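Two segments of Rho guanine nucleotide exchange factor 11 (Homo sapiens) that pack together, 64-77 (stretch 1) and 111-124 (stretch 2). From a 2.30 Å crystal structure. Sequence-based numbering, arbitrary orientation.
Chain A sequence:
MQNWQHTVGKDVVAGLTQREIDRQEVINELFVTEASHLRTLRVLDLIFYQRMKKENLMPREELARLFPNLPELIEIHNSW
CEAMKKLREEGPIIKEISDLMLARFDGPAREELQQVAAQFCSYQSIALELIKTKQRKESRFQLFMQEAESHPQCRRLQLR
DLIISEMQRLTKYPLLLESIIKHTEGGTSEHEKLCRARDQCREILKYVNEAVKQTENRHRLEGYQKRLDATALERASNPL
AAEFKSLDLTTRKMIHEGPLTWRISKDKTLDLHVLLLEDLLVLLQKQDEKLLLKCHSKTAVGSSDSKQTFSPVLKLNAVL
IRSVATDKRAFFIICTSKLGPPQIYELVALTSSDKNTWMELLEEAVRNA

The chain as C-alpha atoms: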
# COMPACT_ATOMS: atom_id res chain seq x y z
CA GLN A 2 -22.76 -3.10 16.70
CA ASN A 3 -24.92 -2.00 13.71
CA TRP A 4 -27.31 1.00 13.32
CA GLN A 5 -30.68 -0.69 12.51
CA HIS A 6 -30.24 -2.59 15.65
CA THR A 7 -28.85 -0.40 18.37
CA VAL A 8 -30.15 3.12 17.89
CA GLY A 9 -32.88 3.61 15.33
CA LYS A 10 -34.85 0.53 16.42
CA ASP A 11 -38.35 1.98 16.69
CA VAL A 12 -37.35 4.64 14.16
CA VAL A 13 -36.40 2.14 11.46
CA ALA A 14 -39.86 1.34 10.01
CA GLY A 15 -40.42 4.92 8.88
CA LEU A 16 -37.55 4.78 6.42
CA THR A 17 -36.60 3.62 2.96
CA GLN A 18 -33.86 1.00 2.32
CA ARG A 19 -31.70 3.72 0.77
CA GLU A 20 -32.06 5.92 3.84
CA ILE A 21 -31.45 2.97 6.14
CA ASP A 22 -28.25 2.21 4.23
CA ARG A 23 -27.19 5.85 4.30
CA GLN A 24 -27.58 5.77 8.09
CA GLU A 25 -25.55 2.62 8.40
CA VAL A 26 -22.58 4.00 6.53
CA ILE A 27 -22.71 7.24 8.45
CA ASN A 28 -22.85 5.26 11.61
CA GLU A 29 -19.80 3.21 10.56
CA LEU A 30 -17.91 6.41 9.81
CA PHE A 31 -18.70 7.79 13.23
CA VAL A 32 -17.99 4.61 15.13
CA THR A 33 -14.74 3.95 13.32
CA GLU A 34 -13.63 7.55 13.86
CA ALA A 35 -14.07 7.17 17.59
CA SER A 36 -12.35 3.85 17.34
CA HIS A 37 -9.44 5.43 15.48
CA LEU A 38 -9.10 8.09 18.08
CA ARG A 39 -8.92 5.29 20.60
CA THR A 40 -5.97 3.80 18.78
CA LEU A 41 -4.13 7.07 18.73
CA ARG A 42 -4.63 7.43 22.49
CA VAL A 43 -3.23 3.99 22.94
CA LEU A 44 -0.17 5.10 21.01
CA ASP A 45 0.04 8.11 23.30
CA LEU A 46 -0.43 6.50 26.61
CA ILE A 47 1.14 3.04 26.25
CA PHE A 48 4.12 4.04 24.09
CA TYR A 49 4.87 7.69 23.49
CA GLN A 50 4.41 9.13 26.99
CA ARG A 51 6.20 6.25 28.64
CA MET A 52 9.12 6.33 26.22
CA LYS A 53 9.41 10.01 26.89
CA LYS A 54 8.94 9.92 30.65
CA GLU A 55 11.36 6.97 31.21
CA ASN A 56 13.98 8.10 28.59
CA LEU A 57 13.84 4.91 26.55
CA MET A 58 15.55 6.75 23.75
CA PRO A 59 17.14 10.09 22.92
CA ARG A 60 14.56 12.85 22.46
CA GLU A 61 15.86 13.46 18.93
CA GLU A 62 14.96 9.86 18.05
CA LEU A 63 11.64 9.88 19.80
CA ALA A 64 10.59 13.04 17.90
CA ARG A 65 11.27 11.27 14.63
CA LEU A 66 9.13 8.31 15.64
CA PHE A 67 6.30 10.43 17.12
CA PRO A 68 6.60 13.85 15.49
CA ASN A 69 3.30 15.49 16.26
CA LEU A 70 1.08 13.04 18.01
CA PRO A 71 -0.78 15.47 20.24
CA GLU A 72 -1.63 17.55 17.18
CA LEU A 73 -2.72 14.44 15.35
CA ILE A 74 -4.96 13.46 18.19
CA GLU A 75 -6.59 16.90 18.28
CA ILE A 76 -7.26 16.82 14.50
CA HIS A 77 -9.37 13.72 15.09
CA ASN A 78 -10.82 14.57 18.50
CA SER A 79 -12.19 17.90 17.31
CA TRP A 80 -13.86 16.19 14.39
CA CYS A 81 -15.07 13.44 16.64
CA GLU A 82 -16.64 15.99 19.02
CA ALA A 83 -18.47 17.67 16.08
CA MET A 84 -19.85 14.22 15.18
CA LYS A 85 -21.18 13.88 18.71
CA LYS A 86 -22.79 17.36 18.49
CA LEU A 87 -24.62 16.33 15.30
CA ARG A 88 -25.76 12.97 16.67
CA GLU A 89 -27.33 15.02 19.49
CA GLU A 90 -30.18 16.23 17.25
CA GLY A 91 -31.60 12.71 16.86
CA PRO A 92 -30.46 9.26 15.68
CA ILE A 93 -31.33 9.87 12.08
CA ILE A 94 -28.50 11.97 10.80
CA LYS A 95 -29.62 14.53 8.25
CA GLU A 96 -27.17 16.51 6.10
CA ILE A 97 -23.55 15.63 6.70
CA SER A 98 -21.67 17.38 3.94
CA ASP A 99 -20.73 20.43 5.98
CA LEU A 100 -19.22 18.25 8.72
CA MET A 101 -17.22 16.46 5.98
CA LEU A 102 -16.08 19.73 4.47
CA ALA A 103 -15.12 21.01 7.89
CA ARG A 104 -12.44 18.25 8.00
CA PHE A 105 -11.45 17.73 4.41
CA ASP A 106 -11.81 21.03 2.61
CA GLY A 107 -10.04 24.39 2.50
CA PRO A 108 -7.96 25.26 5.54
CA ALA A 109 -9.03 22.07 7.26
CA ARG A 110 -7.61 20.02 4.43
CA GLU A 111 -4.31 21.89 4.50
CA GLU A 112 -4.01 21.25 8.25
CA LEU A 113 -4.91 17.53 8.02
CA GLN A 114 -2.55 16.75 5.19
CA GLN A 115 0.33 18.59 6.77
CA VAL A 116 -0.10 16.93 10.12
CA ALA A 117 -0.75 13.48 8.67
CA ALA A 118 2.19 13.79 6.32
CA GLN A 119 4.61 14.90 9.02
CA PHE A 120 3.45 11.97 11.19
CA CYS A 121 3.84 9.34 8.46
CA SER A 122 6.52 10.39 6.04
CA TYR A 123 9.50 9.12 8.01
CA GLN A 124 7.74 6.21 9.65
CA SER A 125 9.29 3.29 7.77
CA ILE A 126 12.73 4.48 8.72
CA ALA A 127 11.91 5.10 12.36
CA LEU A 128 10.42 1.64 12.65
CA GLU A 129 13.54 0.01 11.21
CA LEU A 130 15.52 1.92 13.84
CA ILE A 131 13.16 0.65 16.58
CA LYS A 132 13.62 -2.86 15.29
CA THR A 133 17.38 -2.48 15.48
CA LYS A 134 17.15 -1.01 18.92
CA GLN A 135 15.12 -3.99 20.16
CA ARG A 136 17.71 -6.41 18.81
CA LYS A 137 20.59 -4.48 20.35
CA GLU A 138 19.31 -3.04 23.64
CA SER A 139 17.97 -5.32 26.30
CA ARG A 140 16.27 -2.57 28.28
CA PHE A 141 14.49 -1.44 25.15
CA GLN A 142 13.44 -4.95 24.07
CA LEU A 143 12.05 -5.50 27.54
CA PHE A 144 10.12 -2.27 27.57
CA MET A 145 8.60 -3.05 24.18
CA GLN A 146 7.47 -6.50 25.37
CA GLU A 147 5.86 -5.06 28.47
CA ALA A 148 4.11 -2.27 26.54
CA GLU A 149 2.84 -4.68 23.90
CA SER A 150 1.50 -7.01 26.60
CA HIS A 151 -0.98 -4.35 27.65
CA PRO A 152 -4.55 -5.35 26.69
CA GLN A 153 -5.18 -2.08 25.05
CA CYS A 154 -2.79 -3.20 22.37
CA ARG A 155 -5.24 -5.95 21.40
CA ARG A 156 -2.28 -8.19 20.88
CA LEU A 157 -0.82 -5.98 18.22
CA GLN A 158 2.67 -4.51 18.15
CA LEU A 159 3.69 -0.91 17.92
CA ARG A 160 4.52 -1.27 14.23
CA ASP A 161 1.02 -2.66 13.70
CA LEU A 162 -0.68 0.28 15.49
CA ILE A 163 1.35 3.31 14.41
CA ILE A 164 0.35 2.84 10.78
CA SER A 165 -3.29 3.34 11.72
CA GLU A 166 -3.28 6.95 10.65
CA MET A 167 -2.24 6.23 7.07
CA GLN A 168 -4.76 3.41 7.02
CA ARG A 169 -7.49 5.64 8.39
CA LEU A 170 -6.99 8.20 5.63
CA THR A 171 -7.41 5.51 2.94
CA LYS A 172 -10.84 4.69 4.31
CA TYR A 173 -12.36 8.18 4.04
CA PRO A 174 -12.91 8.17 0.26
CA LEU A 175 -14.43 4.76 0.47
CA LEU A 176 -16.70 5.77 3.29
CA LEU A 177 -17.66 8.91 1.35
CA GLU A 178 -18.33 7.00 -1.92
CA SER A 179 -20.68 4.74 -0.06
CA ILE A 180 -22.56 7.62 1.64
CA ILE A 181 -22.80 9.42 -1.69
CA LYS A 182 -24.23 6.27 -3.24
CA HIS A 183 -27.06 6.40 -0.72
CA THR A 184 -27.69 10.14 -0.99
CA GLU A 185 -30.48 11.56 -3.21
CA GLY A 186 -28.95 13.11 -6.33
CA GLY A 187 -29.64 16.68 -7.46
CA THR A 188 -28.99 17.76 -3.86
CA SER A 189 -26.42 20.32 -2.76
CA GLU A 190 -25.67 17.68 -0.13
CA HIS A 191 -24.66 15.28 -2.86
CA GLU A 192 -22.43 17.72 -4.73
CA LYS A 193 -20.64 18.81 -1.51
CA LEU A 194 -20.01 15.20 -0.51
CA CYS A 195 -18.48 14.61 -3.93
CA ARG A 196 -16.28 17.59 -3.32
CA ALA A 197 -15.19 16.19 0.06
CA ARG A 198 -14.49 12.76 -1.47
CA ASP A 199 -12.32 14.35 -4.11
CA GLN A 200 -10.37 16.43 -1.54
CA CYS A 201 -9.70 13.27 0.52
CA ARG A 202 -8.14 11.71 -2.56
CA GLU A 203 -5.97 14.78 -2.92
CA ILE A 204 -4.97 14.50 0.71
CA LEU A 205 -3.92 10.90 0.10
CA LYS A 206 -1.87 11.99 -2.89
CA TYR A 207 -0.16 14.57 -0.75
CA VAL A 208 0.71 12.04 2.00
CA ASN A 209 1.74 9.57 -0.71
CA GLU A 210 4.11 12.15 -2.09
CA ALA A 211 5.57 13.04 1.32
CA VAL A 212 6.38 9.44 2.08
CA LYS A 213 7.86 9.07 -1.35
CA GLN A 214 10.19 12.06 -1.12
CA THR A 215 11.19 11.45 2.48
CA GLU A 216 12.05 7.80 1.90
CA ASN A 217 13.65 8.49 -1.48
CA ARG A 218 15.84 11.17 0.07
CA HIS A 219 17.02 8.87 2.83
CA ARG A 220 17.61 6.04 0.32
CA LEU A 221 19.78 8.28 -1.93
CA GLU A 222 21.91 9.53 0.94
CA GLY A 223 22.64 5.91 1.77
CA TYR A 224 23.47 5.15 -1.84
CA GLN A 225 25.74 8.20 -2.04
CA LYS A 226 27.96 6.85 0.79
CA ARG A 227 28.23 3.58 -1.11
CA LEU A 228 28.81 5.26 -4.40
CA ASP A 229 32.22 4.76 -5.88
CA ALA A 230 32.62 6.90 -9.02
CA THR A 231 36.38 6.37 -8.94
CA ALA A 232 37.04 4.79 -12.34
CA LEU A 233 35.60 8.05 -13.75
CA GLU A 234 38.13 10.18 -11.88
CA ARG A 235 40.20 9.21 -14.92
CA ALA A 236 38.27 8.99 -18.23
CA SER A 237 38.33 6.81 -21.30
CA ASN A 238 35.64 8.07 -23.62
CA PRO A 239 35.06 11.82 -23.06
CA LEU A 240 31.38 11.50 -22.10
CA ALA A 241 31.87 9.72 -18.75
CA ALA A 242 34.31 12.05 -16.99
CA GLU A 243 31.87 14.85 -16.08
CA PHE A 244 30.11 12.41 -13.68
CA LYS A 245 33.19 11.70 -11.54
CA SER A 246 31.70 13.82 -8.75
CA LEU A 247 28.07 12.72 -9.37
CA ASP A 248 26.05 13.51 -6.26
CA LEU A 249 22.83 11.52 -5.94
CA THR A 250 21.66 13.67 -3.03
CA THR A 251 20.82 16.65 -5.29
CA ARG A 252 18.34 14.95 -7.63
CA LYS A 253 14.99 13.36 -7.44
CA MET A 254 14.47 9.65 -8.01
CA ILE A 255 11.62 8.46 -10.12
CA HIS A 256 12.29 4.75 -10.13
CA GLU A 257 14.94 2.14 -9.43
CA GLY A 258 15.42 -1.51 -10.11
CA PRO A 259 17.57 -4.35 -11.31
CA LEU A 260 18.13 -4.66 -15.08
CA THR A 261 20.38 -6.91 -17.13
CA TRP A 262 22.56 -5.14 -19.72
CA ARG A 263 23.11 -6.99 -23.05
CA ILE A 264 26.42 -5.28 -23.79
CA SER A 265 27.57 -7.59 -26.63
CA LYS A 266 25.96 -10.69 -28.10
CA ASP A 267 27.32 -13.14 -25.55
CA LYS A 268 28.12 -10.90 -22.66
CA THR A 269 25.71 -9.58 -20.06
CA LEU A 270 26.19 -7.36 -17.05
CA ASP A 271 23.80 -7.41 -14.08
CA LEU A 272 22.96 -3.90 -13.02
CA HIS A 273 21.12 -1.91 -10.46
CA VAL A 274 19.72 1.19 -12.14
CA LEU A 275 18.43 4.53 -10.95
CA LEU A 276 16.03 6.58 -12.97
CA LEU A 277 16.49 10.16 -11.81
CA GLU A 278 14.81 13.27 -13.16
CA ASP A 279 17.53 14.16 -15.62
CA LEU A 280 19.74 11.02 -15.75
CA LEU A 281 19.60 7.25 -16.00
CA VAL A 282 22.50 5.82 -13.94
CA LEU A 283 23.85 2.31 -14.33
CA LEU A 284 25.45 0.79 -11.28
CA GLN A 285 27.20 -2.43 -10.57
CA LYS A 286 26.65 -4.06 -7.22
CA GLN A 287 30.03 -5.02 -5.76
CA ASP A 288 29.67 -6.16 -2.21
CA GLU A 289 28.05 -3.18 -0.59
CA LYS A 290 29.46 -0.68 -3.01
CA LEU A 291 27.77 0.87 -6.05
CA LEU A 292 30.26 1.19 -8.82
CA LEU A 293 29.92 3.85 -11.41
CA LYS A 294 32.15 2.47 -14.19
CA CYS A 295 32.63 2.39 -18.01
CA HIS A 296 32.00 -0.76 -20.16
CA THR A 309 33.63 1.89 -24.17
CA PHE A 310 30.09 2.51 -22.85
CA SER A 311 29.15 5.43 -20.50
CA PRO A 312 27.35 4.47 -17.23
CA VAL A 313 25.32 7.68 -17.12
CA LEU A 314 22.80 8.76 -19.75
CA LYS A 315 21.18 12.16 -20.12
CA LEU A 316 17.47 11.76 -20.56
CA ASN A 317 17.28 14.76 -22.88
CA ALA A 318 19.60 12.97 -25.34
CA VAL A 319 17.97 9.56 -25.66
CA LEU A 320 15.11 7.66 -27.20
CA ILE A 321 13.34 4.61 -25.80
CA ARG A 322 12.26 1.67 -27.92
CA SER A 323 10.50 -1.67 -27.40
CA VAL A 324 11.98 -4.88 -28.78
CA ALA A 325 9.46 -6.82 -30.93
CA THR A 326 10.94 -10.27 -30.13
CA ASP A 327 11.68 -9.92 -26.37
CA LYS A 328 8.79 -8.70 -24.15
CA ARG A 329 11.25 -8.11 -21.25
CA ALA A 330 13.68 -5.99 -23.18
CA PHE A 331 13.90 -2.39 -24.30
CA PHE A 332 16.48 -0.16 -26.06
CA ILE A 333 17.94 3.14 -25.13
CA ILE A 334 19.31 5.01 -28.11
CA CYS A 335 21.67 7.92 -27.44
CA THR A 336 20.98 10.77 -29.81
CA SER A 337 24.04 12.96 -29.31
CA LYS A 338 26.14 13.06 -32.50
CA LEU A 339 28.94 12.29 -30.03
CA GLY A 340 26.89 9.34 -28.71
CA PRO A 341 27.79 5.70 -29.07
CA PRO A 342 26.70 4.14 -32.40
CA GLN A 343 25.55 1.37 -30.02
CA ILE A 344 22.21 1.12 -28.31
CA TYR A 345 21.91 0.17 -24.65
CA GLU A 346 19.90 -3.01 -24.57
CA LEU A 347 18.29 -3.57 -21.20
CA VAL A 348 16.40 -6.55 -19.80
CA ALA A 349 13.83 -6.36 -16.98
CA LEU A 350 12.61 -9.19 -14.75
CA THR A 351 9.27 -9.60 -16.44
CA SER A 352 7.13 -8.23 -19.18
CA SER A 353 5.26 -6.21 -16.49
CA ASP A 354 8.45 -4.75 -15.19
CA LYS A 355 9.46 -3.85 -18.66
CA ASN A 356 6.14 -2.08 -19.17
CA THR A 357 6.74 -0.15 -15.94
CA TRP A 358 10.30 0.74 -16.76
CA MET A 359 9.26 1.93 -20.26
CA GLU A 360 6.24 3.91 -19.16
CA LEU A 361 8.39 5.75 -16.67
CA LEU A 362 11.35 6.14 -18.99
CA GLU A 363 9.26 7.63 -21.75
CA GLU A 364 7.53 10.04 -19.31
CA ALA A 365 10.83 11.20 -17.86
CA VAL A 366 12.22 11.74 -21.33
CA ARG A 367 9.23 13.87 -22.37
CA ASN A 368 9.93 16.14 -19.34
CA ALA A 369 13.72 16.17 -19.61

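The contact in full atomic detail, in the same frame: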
# COMPACT_ATOMS: atom_id res chain seq x y z
N ALA A 64 11.34 12.07 18.68
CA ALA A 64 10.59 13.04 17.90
C ALA A 64 10.44 12.55 16.48
O ALA A 64 9.44 12.86 15.83
CB ALA A 64 11.24 14.43 17.92
N ARG A 65 11.40 11.76 15.99
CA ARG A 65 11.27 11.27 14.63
C ARG A 65 10.25 10.15 14.53
O ARG A 65 9.63 9.96 13.49
CB ARG A 65 12.64 10.91 14.01
CG ARG A 65 13.36 12.20 13.59
CD ARG A 65 14.70 12.00 12.89
NE ARG A 65 15.65 11.33 13.77
CZ ARG A 65 16.72 11.90 14.36
NH1 ARG A 65 17.01 13.18 14.16
NH2 ARG A 65 17.52 11.18 15.14
N LEU A 66 10.08 9.41 15.61
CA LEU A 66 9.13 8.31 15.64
C LEU A 66 7.69 8.83 15.89
O LEU A 66 6.77 8.35 15.31
CB LEU A 66 9.53 7.34 16.72
CG LEU A 66 8.51 6.26 17.03
CD1 LEU A 66 8.35 5.35 15.85
CD2 LEU A 66 8.96 5.46 18.24
N PHE A 67 7.55 9.80 16.76
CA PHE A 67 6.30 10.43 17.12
C PHE A 67 6.43 11.95 16.97
O PHE A 67 6.57 12.67 17.91
CB PHE A 67 5.91 10.13 18.55
CG PHE A 67 5.50 8.74 18.82
CD1 PHE A 67 4.32 8.26 18.39
CD2 PHE A 67 6.31 7.92 19.55
CE1 PHE A 67 3.94 7.00 18.66
CE2 PHE A 67 5.94 6.65 19.82
CZ PHE A 67 4.76 6.18 19.37
N PRO A 68 6.36 12.42 15.64
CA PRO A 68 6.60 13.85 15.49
C PRO A 68 5.62 14.82 16.08
O PRO A 68 6.02 15.85 16.54
CB PRO A 68 6.58 14.05 13.99
CG PRO A 68 6.99 12.79 13.45
CD PRO A 68 6.21 11.85 14.22
N ASN A 69 4.33 14.53 16.02
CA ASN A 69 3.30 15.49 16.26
C ASN A 69 2.03 14.79 16.67
O ASN A 69 0.98 15.08 16.19
CB ASN A 69 3.08 16.27 14.99
CG ASN A 69 2.73 15.39 13.83
OD1 ASN A 69 2.87 14.22 13.90
ND2 ASN A 69 2.28 15.96 12.79
N LEU A 70 2.17 13.86 17.58
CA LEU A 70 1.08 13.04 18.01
C LEU A 70 -0.05 13.79 18.68
O LEU A 70 -1.18 13.55 18.39
CB LEU A 70 1.59 11.91 18.90
CG LEU A 70 0.61 10.83 19.32
CD1 LEU A 70 -0.10 10.23 18.17
CD2 LEU A 70 1.22 9.74 20.14
N PRO A 71 0.34 14.76 19.63
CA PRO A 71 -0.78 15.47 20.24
C PRO A 71 -1.59 16.28 19.26
O PRO A 71 -2.75 16.42 19.47
CB PRO A 71 -0.13 16.38 21.25
CG PRO A 71 1.12 15.76 21.59
CD PRO A 71 1.61 15.29 20.31
N GLU A 72 -0.97 16.77 18.22
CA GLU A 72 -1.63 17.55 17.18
C GLU A 72 -2.52 16.63 16.37
O GLU A 72 -3.64 16.99 15.99
CB GLU A 72 -0.61 18.19 16.25
CG GLU A 72 0.13 19.38 16.86
CD GLU A 72 1.37 19.07 17.73
OE1 GLU A 72 1.75 17.90 18.08
OE2 GLU A 72 2.01 20.08 18.09
N LEU A 73 -1.99 15.45 16.08
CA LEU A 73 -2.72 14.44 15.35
C LEU A 73 -3.97 14.02 16.08
O LEU A 73 -5.04 14.00 15.51
CB LEU A 73 -1.84 13.22 15.08
CG LEU A 73 -2.42 12.21 14.11
CD1 LEU A 73 -2.64 12.84 12.75
CD2 LEU A 73 -1.41 11.08 13.97
N ILE A 74 -3.84 13.83 17.37
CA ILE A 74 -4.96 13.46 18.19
C ILE A 74 -6.05 14.54 18.19
O ILE A 74 -7.24 14.23 18.07
CB ILE A 74 -4.49 13.16 19.60
CG1 ILE A 74 -3.81 11.78 19.63
CG2 ILE A 74 -5.59 13.33 20.62
CD1 ILE A 74 -3.16 11.44 20.98
N GLU A 75 -5.64 15.80 18.32
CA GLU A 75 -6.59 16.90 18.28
C GLU A 75 -7.30 17.11 16.89
O GLU A 75 -8.48 17.39 16.83
CB GLU A 75 -5.89 18.15 18.76
CG GLU A 75 -6.80 19.38 18.94
CD GLU A 75 -8.09 19.07 19.70
OE1 GLU A 75 -8.11 18.17 20.57
OE2 GLU A 75 -9.09 19.73 19.36
N ILE A 76 -6.61 16.89 15.79
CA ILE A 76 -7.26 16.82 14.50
C ILE A 76 -8.49 15.92 14.59
O ILE A 76 -9.57 16.26 14.06
CB ILE A 76 -6.38 16.15 13.43
CG1 ILE A 76 -5.19 17.00 13.00
CG2 ILE A 76 -7.18 15.72 12.21
CD1 ILE A 76 -5.54 18.30 12.43
N HIS A 77 -8.29 14.71 15.09
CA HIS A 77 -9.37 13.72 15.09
C HIS A 77 -10.38 13.90 16.23
O HIS A 77 -11.56 13.57 16.06
CB HIS A 77 -8.86 12.29 15.08
CG HIS A 77 -8.23 11.89 13.80
ND1 HIS A 77 -8.95 11.44 12.73
CD2 HIS A 77 -6.93 11.87 13.41
CE1 HIS A 77 -8.14 11.16 11.73
NE2 HIS A 77 -6.91 11.44 12.11
N GLU A 111 -5.73 21.55 4.44
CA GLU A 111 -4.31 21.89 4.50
C GLU A 111 -3.73 21.37 5.82
O GLU A 111 -2.67 20.75 5.83
CB GLU A 111 -4.09 23.41 4.39
CG GLU A 111 -4.55 24.03 3.08
CD GLU A 111 -3.76 23.53 1.90
OE1 GLU A 111 -2.53 23.30 2.06
OE2 GLU A 111 -4.33 23.32 0.85
N GLU A 112 -4.43 21.66 6.92
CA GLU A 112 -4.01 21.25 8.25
C GLU A 112 -3.88 19.72 8.36
O GLU A 112 -2.82 19.23 8.78
CB GLU A 112 -4.97 21.79 9.30
CG GLU A 112 -4.65 21.35 10.71
CD GLU A 112 -5.65 21.88 11.76
OE1 GLU A 112 -6.88 21.98 11.48
OE2 GLU A 112 -5.21 22.19 12.90
N LEU A 113 -4.89 18.98 7.89
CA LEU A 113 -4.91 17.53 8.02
C LEU A 113 -3.80 16.90 7.21
O LEU A 113 -3.08 16.02 7.72
CB LEU A 113 -6.24 16.95 7.57
CG LEU A 113 -6.30 15.42 7.44
CD1 LEU A 113 -5.91 14.62 8.68
CD2 LEU A 113 -7.72 15.05 7.09
N GLN A 114 -3.58 17.36 5.99
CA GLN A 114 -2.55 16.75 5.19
C GLN A 114 -1.17 17.08 5.69
O GLN A 114 -0.31 16.24 5.60
CB GLN A 114 -2.69 17.00 3.68
CG GLN A 114 -2.39 18.37 3.18
CD GLN A 114 -2.95 18.64 1.76
OE1 GLN A 114 -3.65 17.82 1.17
NE2 GLN A 114 -2.56 19.80 1.18
N GLN A 115 -0.98 18.25 6.29
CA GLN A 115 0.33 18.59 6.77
C GLN A 115 0.62 17.70 7.94
O GLN A 115 1.70 17.18 8.08
CB GLN A 115 0.44 20.00 7.37
CG GLN A 115 0.27 21.17 6.48
CD GLN A 115 0.33 22.48 7.30
OE1 GLN A 115 -0.64 22.87 7.98
NE2 GLN A 115 1.45 23.13 7.25
N VAL A 116 -0.29 17.67 8.89
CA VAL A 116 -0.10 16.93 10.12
C VAL A 116 0.01 15.44 9.81
O VAL A 116 0.94 14.83 10.25
CB VAL A 116 -1.23 17.23 11.10
CG1 VAL A 116 -1.09 16.39 12.33
CG2 VAL A 116 -1.16 18.72 11.49
N ALA A 117 -0.85 14.90 8.97
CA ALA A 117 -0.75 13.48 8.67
C ALA A 117 0.54 13.16 7.94
O ALA A 117 1.16 12.12 8.17
CB ALA A 117 -1.93 13.00 7.85
N ALA A 118 0.99 14.07 7.09
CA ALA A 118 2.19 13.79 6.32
C ALA A 118 3.42 13.82 7.20
O ALA A 118 4.27 12.97 7.10
CB ALA A 118 2.35 14.81 5.17
N GLN A 119 3.52 14.82 8.07
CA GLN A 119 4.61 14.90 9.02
C GLN A 119 4.62 13.63 9.89
O GLN A 119 5.65 13.02 10.07
CB GLN A 119 4.55 16.19 9.85
CG GLN A 119 5.85 16.48 10.59
CD GLN A 119 5.75 17.47 11.76
OE1 GLN A 119 6.67 17.54 12.58
NE2 GLN A 119 4.66 18.26 11.83
N PHE A 120 3.47 13.20 10.39
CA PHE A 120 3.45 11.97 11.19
C PHE A 120 3.92 10.72 10.43
O PHE A 120 4.59 9.89 11.02
CB PHE A 120 2.07 11.74 11.78
CG PHE A 120 2.00 10.59 12.76
CD1 PHE A 120 2.36 10.76 14.07
CD2 PHE A 120 1.49 9.36 12.37
CE1 PHE A 120 2.26 9.73 14.97
CE2 PHE A 120 1.38 8.33 13.27
CZ PHE A 120 1.76 8.50 14.57
N CYS A 121 3.61 10.58 9.15
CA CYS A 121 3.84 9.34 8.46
C CYS A 121 5.10 9.30 7.62
O CYS A 121 5.56 8.21 7.29
CB CYS A 121 2.70 9.06 7.44
SG CYS A 121 1.09 8.88 8.23
N SER A 122 5.52 10.43 7.09
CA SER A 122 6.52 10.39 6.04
C SER A 122 7.77 9.58 6.36
O SER A 122 8.35 8.92 5.47
CB SER A 122 6.95 11.82 5.62
OG SER A 122 7.36 12.53 6.76
N TYR A 123 8.21 9.68 7.60
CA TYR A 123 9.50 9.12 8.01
C TYR A 123 9.32 7.77 8.72
O TYR A 123 10.26 7.17 9.21
CB TYR A 123 10.20 10.11 8.96
CG TYR A 123 11.66 9.78 9.31
CD1 TYR A 123 12.70 10.03 8.40
CD2 TYR A 123 11.99 9.22 10.52
CE1 TYR A 123 14.03 9.76 8.72
CE2 TYR A 123 13.32 8.95 10.86
CZ TYR A 123 14.34 9.23 9.96
OH TYR A 123 15.62 8.90 10.33
N GLN A 124 8.10 7.26 8.72
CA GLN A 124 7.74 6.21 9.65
C GLN A 124 8.45 4.91 9.35
O GLN A 124 8.80 4.20 10.23
CB GLN A 124 6.23 6.03 9.64
CG GLN A 124 5.67 5.28 10.82
CD GLN A 124 4.16 5.19 10.79
OE1 GLN A 124 3.60 4.34 10.13
NE2 GLN A 124 3.49 6.10 11.52
O HOH W 1 5.38 7.89 12.83

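Phe 120 is the centre of the contact and has the largest area covered by the other stretch. Its ring lies beneath Leu 73, whose CD2 sits 3.6 Å from the ring centroid and 11° off the normal. This is a CH-pi contact over the face. Phe 67, Pro 68 and Leu 70 add apolar contacts around the same ring; CD1 of Leu 70 is 4.0 Å from CE1 of Phe 120.

One helical turn earlier, Val 116 meets Leu 73 with its CG1 3.9 Å from Leu 73 CD1. Ile 76 continues the row. Ile 76 CG2 lies 3.9 Å from Leu 113 CD1, and Ile 76 CD1 reaches Glu 112 CG at 3.6 Å. The helices run in roughly opposing directions, at 141°. Arg 65 CB packs 3.8 Å from Tyr 123 CE2.

Asn 69 supplies the direct hydrogen bond between the stretches. Its ND2 donates to Val 116 O at 3.1 Å, an oxygen that also accepts from Phe 120 N within the helix. Asn 69 OD1 is buried without a polar partner, 3.4 Å from Phe 120 CB.

A water links Leu 66 O (2.9 Å from the water O), Phe 120 O (2.8 Å from it) and Gln 124 NE2 (2.9 Å from it). It donates to both carbonyls and accepts from the amide.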